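Local coordinates for protein transferrin (Manduca sexta, PDB 6WB6) that carries ferric iron, binding a single Fe(3+) ion per molecule together with a carbonate anion, at residues V439-K444 with N555-L560; A447-D452 with G567-L572. All coordinates share one frame; numbering follows the deposited sequence.

In the fold
Both contacts lie in the second transferrin-like repeat, away from the iron site in the first, and their centres are about 8 Å apart. Interaction 1 is the partly buried one: it zips strand 437-443 to strand 557-560 with backbone bonds and aliphatic packing. Interaction 2 sits at the surface, where the loop following strand 437-443 meets the turn and short strand 569-570, and it relies on polar bonds to carbonyl oxygens. Strand 569-570 flanks strand 557-560 in the same sheet, with Leu-559 N bonding Asp-570 O, and Arg-569 joins the two contacts by reaching Lys-443 O and Glu-558. The buried pairing combines backbone bonds with aliphatic side chains; the surface contact depends on a guanidinium and carbonyl oxygens.

Interaction 1. Residues V439-K444 with N555-L560; sequences VAVVKK and NQYELL
Lys-444 passes its extended side chain by Asn-555 O, with CE 3.3 Å from it, just ahead of strand 557-560, which pairs antiparallel with strand 437-443 in the mixed sheet of the second transferrin-like repeat. Gln-556 O then accepts from Lys-444 N at 2.8 Å, a bond that closes the pairing at this end. Tyr-557 and Lys-443 form a non-hydrogen-bonded pair; with both CG atoms anti to the carbonyl carbon (chi1 -66° for the tyrosine), their side chains run side by side in the same direction, Lys-443 CG standing 3.6 Å from ring atom CE1. The ammonium travels on to Asp-537, and helix 530-535 covers the tyrosine through Leu-534 and Glu-535. Glu-558 and Val-442 bond twice, Glu-558 N to Val-442 O at 2.8 Å and Val-442 N to Glu-558 O at 2.9 Å. The extended Glu-558 side chain crosses that of Lys-444 at about a right angle, its CD 3.7 Å from Lys-444 CG, and OE1 pairs with Arg-569. An alanine here would probably leave the Arg-569 guanidinium without its carboxylate mate and open a gap beside Lys-444 CG. On the other face of the sheet, Leu-559 rests CD2 against both valines, 3.7 Å from Val-439 CG2 and close to Val-441 CG2, with Phe-575 touching Val-439 and Cys-578 touching Leu-559. At Leu-560, a water takes the Ala-440 N-H and lies within hydrogen-bonding distance of Leu-560 O, while CB rests near Ala-440 CB. Last comes a nearly straight bond, Leu-560 N to Ala-440 O at 2.7 Å, with an N-H...O angle of 177°.

Interaction 2. Residues A447-D452 with G567-L572; sequences AYNKID and GGRDVL
Arg-569 reaches Tyr-448 O by a bent route: CG lies anti to the carbonyl carbon, an intermediate chi2 of 143° turns CD off the fully extended path, and a chi4 of -101° swings CZ out to one side. The guanidinium therefore meets the carbonyl side-on, NE at 2.8 Å from Tyr-448 O and NH2 at 2.9 Å from the same atom, with that oxygen close to the guanidinium plane. Both bonds are well short of straight, as expected when two N-H groups converge on one acceptor. The Tyr-448 ring meets Arg-569 NH2 at its edge, CD2 4.0 Å away, and ring and guanidinium planes are 16° apart. At the next residue of the loop, Asn-449 O accepts from Gly-568 N at 2.7 Å through a lone pair, and Gly-567 CA touches the same oxygen. Glycine suits both positions: a side chain on Gly-567 would run into Asn-449 O, and one on Gly-568 would jam against the preceding carbonyl oxygen. The contact thus fastens the loop after strand 437-443 to the turn leading into strand 569-570. NH2 also bonds Thr-446 OG1, while NH1 is taken up by Lys-443 O and the carboxylate of Glu-558. With three backbone or hydroxyl oxygens and one carboxylate around it, the arginine is probably fixed in rotation; its positive charge would be expected to polarise Tyr-448 O, and Glu-558 probably balances part of it.

Interaction 1. Residues V439-K444 with N555-L560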
loop_
_atom_site.group_PDB
_atom_site.type_symbol
_atom_site.label_atom_id
_atom_site.label_comp_id
_atom_site.label_asym_id
_atom_site.label_seq_id
_atom_site.Cartn_x
_atom_site.Cartn_y
_atom_site.Cartn_z
ATOM N N VAL A 439 -13.497 -24.303 -4.383
ATOM C CA VAL A 439 -13.692 -24.834 -5.722
ATOM C C VAL A 439 -14.049 -26.303 -5.622
ATOM O O VAL A 439 -14.068 -26.895 -4.541
ATOM C CB VAL A 439 -12.470 -24.637 -6.637
ATOM C CG1 VAL A 439 -12.026 -23.194 -6.582
ATOM C CG2 VAL A 439 -11.329 -25.575 -6.264
ATOM N N ALA A 440 -14.406 -26.855 -6.780
ATOM C CA ALA A 440 -14.815 -28.244 -6.947
ATOM C C ALA A 440 -13.892 -28.862 -7.981
ATOM O O ALA A 440 -13.993 -28.539 -9.172
ATOM C CB ALA A 440 -16.265 -28.348 -7.399
ATOM N N VAL A 441 -13.005 -29.746 -7.525
ATOM C CA VAL A 441 -11.986 -30.349 -8.374
ATOM C C VAL A 441 -12.511 -31.690 -8.869
ATOM O O VAL A 441 -13.018 -32.498 -8.071
ATOM C CB VAL A 441 -10.665 -30.520 -7.601
ATOM C CG1 VAL A 441 -9.575 -31.065 -8.494
ATOM C CG2 VAL A 441 -10.239 -29.197 -6.963
ATOM N N VAL A 442 -12.419 -31.910 -10.185
ATOM C CA VAL A 442 -12.816 -33.158 -10.833
ATOM C C VAL A 442 -11.662 -33.645 -11.707
ATOM O O VAL A 442 -10.800 -32.872 -12.112
ATOM C CB VAL A 442 -14.098 -33.003 -11.681
ATOM C CG1 VAL A 442 -15.326 -32.899 -10.770
ATOM C CG2 VAL A 442 -14.020 -31.776 -12.634
ATOM N N LYS A 443 -11.637 -34.954 -11.969
ATOM C CA LYS A 443 -10.710 -35.489 -12.956
ATOM C C LYS A 443 -11.135 -35.061 -14.353
ATOM O O LYS A 443 -12.321 -34.896 -14.640
ATOM C CB LYS A 443 -10.654 -37.010 -12.888
ATOM C CG LYS A 443 -10.008 -37.545 -11.626
ATOM C CD LYS A 443 -9.500 -38.957 -11.800
ATOM C CE LYS A 443 -8.836 -39.422 -10.511
ATOM N NZ LYS A 443 -8.402 -40.841 -10.505
ATOM N N LYS A 444 -10.159 -34.873 -15.231
ATOM C CA LYS A 444 -10.510 -34.513 -16.590
ATOM C C LYS A 444 -11.335 -35.626 -17.209
ATOM O O LYS A 444 -11.065 -36.808 -17.001
ATOM C CB LYS A 444 -9.261 -34.246 -17.428
ATOM C CG LYS A 444 -8.639 -32.892 -17.147
ATOM C CD LYS A 444 -7.785 -32.406 -18.290
ATOM C CE LYS A 444 -6.883 -31.265 -17.830
ATOM N NZ LYS A 444 -6.142 -30.638 -18.954
ATOM N N ASN A 555 -2.497 -31.335 -15.469
ATOM C CA ASN A 555 -2.798 -32.091 -16.674
ATOM C C ASN A 555 -3.907 -33.117 -16.472
ATOM O O ASN A 555 -4.515 -33.540 -17.457
ATOM C CB ASN A 555 -1.536 -32.795 -17.189
ATOM C CG ASN A 555 -0.421 -31.830 -17.487
ATOM O OD1 ASN A 555 -0.657 -30.704 -17.933
ATOM N ND2 ASN A 555 0.801 -32.249 -17.217
ATOM N N GLN A 556 -4.201 -33.517 -15.232
ATOM C CA GLN A 556 -5.199 -34.562 -14.991
ATOM C C GLN A 556 -6.495 -34.057 -14.369
ATOM O O GLN A 556 -7.508 -34.759 -14.449
ATOM C CB GLN A 556 -4.619 -35.657 -14.078
ATOM C CG GLN A 556 -3.294 -36.207 -14.548
ATOM C CD GLN A 556 -2.631 -37.083 -13.497
ATOM O OE1 GLN A 556 -3.296 -37.823 -12.786
ATOM N NE2 GLN A 556 -1.310 -36.985 -13.388
ATOM N N TYR A 557 -6.495 -32.868 -13.778
ATOM C CA TYR A 557 -7.612 -32.370 -12.994
ATOM C C TYR A 557 -8.116 -31.045 -13.541
ATOM O O TYR A 557 -7.377 -30.288 -14.184
ATOM C CB TYR A 557 -7.216 -32.197 -11.544
ATOM C CG TYR A 557 -6.908 -33.509 -10.913
ATOM C CD1 TYR A 557 -7.919 -34.285 -10.370
ATOM C CD2 TYR A 557 -5.609 -33.993 -10.873
ATOM C CE1 TYR A 557 -7.648 -35.502 -9.787
ATOM C CE2 TYR A 557 -5.322 -35.220 -10.280
ATOM C CZ TYR A 557 -6.353 -35.970 -9.741
ATOM O OH TYR A 557 -6.105 -37.195 -9.156
ATOM N N GLU A 558 -9.397 -30.795 -13.288
ATOM C CA GLU A 558 -10.084 -29.606 -13.755
ATOM C C GLU A 558 -10.938 -29.074 -12.623
ATOM O O GLU A 558 -11.184 -29.761 -11.627
ATOM C CB GLU A 558 -10.983 -29.915 -14.954
ATOM C CG GLU A 558 -10.417 -29.628 -16.302
ATOM C CD GLU A 558 -11.275 -30.275 -17.366
ATOM O OE1 GLU A 558 -12.198 -31.031 -16.976
ATOM O OE2 GLU A 558 -11.029 -30.048 -18.566
ATOM N N LEU A 559 -11.446 -27.863 -12.808
ATOM C CA LEU A 559 -12.436 -27.298 -11.904
ATOM C C LEU A 559 -13.817 -27.440 -12.516
ATOM O O LEU A 559 -13.990 -27.254 -13.721
ATOM C CB LEU A 559 -12.131 -25.834 -11.616
ATOM C CG LEU A 559 -10.721 -25.668 -11.050
ATOM C CD1 LEU A 559 -10.403 -24.192 -10.793
ATOM C CD2 LEU A 559 -10.561 -26.521 -9.768
ATOM N N LEU A 560 -14.774 -27.825 -11.685
ATOM C CA LEU A 560 -16.187 -27.870 -12.045
ATOM C C LEU A 560 -16.796 -26.527 -11.679
ATOM O O LEU A 560 -16.881 -26.191 -10.493
ATOM C CB LEU A 560 -16.883 -29.005 -11.296
ATOM C CG LEU A 560 -18.388 -29.164 -11.460
ATOM C CD1 LEU A 560 -18.676 -29.481 -12.909
ATOM C CD2 LEU A 560 -18.922 -30.246 -10.533
HETATM O O HOH W 1 -14.736 -25.220 -9.114
#

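Interaction 2. Residues A447-D452 with G567-L572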
loop_
_atom_site.group_PDB
_atom_site.type_symbol
_atom_site.label_atom_id
_atom_site.label_comp_id
_atom_site.label_asym_id
_atom_site.label_seq_id
_atom_site.Cartn_x
_atom_site.Cartn_y
_atom_site.Cartn_z
ATOM N N ALA A 447 -17.877 -37.325 -15.987
ATOM C CA ALA A 447 -19.178 -37.024 -16.579
ATOM C C ALA A 447 -19.979 -35.960 -15.830
ATOM O O ALA A 447 -21.195 -35.877 -16.030
ATOM C CB ALA A 447 -20.010 -38.308 -16.667
ATOM N N TYR A 448 -19.347 -35.130 -15.002
ATOM C CA TYR A 448 -20.062 -34.159 -14.181
ATOM C C TYR A 448 -19.835 -32.759 -14.721
ATOM O O TYR A 448 -18.690 -32.316 -14.813
ATOM C CB TYR A 448 -19.609 -34.258 -12.727
ATOM C CG TYR A 448 -19.439 -35.682 -12.306
ATOM C CD1 TYR A 448 -20.516 -36.426 -11.854
ATOM C CD2 TYR A 448 -18.197 -36.297 -12.393
ATOM C CE1 TYR A 448 -20.354 -37.740 -11.488
ATOM C CE2 TYR A 448 -18.023 -37.606 -12.027
ATOM C CZ TYR A 448 -19.097 -38.322 -11.574
ATOM O OH TYR A 448 -18.908 -39.629 -11.227
ATOM N N ASN A 449 -20.934 -32.073 -15.091
ATOM C CA ASN A 449 -20.884 -30.684 -15.533
ATOM C C ASN A 449 -21.796 -29.757 -14.744
ATOM O O ASN A 449 -21.829 -28.559 -15.034
ATOM C CB ASN A 449 -21.274 -30.566 -17.011
ATOM C CG ASN A 449 -20.560 -31.551 -17.868
ATOM O OD1 ASN A 449 -19.407 -31.345 -18.225
ATOM N ND2 ASN A 449 -21.240 -32.640 -18.209
ATOM N N LYS A 450 -22.549 -30.276 -13.783
ATOM C CA LYS A 450 -23.482 -29.492 -12.987
ATOM C C LYS A 450 -23.855 -30.337 -11.771
ATOM O O LYS A 450 -23.558 -31.535 -11.711
ATOM C CB LYS A 450 -24.701 -29.079 -13.817
ATOM C CG LYS A 450 -25.481 -30.232 -14.405
ATOM C CD LYS A 450 -26.822 -29.763 -15.018
ATOM C CE LYS A 450 -27.762 -30.934 -15.257
ATOM N NZ LYS A 450 -29.163 -30.571 -14.850
ATOM N N ILE A 451 -24.530 -29.711 -10.807
ATOM C CA ILE A 451 -24.581 -30.309 -9.477
ATOM C C ILE A 451 -25.463 -31.553 -9.452
ATOM O O ILE A 451 -25.169 -32.505 -8.727
ATOM C CB ILE A 451 -25.024 -29.282 -8.424
ATOM C CG1 ILE A 451 -24.866 -29.877 -7.015
ATOM C CG2 ILE A 451 -26.470 -28.807 -8.680
ATOM C CD1 ILE A 451 -23.428 -30.296 -6.653
ATOM N N ASP A 452 -26.558 -31.577 -10.214
ATOM C CA ASP A 452 -27.400 -32.768 -10.156
ATOM C C ASP A 452 -26.700 -33.989 -10.756
ATOM O O ASP A 452 -27.041 -35.120 -10.393
ATOM C CB ASP A 452 -28.741 -32.516 -10.846
ATOM N N GLY A 567 -22.663 -24.200 -16.115
ATOM C CA GLY A 567 -21.937 -25.344 -15.572
ATOM C C GLY A 567 -20.667 -25.610 -16.367
ATOM O O GLY A 567 -20.022 -24.696 -16.900
ATOM N N GLY A 568 -20.303 -26.884 -16.463
ATOM C CA GLY A 568 -19.087 -27.223 -17.173
ATOM C C GLY A 568 -17.833 -27.065 -16.322
ATOM O O GLY A 568 -17.869 -27.020 -15.089
ATOM N N ARG A 569 -16.705 -26.969 -17.012
ATOM C CA ARG A 569 -15.393 -27.155 -16.410
ATOM C C ARG A 569 -14.429 -26.099 -16.911
ATOM O O ARG A 569 -14.542 -25.637 -18.041
ATOM C CB ARG A 569 -14.814 -28.521 -16.764
ATOM C CG ARG A 569 -15.413 -29.665 -16.003
ATOM C CD ARG A 569 -15.548 -30.881 -16.877
ATOM N NE ARG A 569 -16.189 -31.945 -16.124
ATOM C CZ ARG A 569 -15.555 -32.965 -15.570
ATOM N NH1 ARG A 569 -14.248 -33.096 -15.691
ATOM N NH2 ARG A 569 -16.245 -33.866 -14.897
ATOM N N ASP A 570 -13.452 -25.754 -16.080
ATOM C CA ASP A 570 -12.379 -24.865 -16.511
ATOM C C ASP A 570 -11.091 -25.264 -15.798
ATOM O O ASP A 570 -11.107 -26.052 -14.849
ATOM C CB ASP A 570 -12.733 -23.411 -16.244
ATOM C CG ASP A 570 -12.038 -22.472 -17.192
ATOM O OD1 ASP A 570 -10.904 -22.781 -17.617
ATOM O OD2 ASP A 570 -12.634 -21.434 -17.519
ATOM N N VAL A 571 -9.960 -24.717 -16.271
ATOM C CA VAL A 571 -8.652 -25.154 -15.754
ATOM C C VAL A 571 -8.480 -24.803 -14.278
ATOM O O VAL A 571 -9.165 -23.931 -13.722
ATOM C CB VAL A 571 -7.497 -24.547 -16.563
ATOM C CG1 VAL A 571 -7.464 -25.124 -17.945
ATOM C CG2 VAL A 571 -7.603 -23.030 -16.576
ATOM N N LEU A 572 -7.482 -25.454 -13.654
ATOM C CA LEU A 572 -7.203 -25.237 -12.235
ATOM C C LEU A 572 -6.936 -23.772 -11.917
ATOM O O LEU A 572 -7.263 -23.309 -10.820
ATOM C CB LEU A 572 -6.006 -26.087 -11.782
ATOM C CG LEU A 572 -6.030 -27.623 -11.917
ATOM C CD1 LEU A 572 -4.864 -28.248 -11.142
ATOM C CD2 LEU A 572 -7.342 -28.225 -11.452
#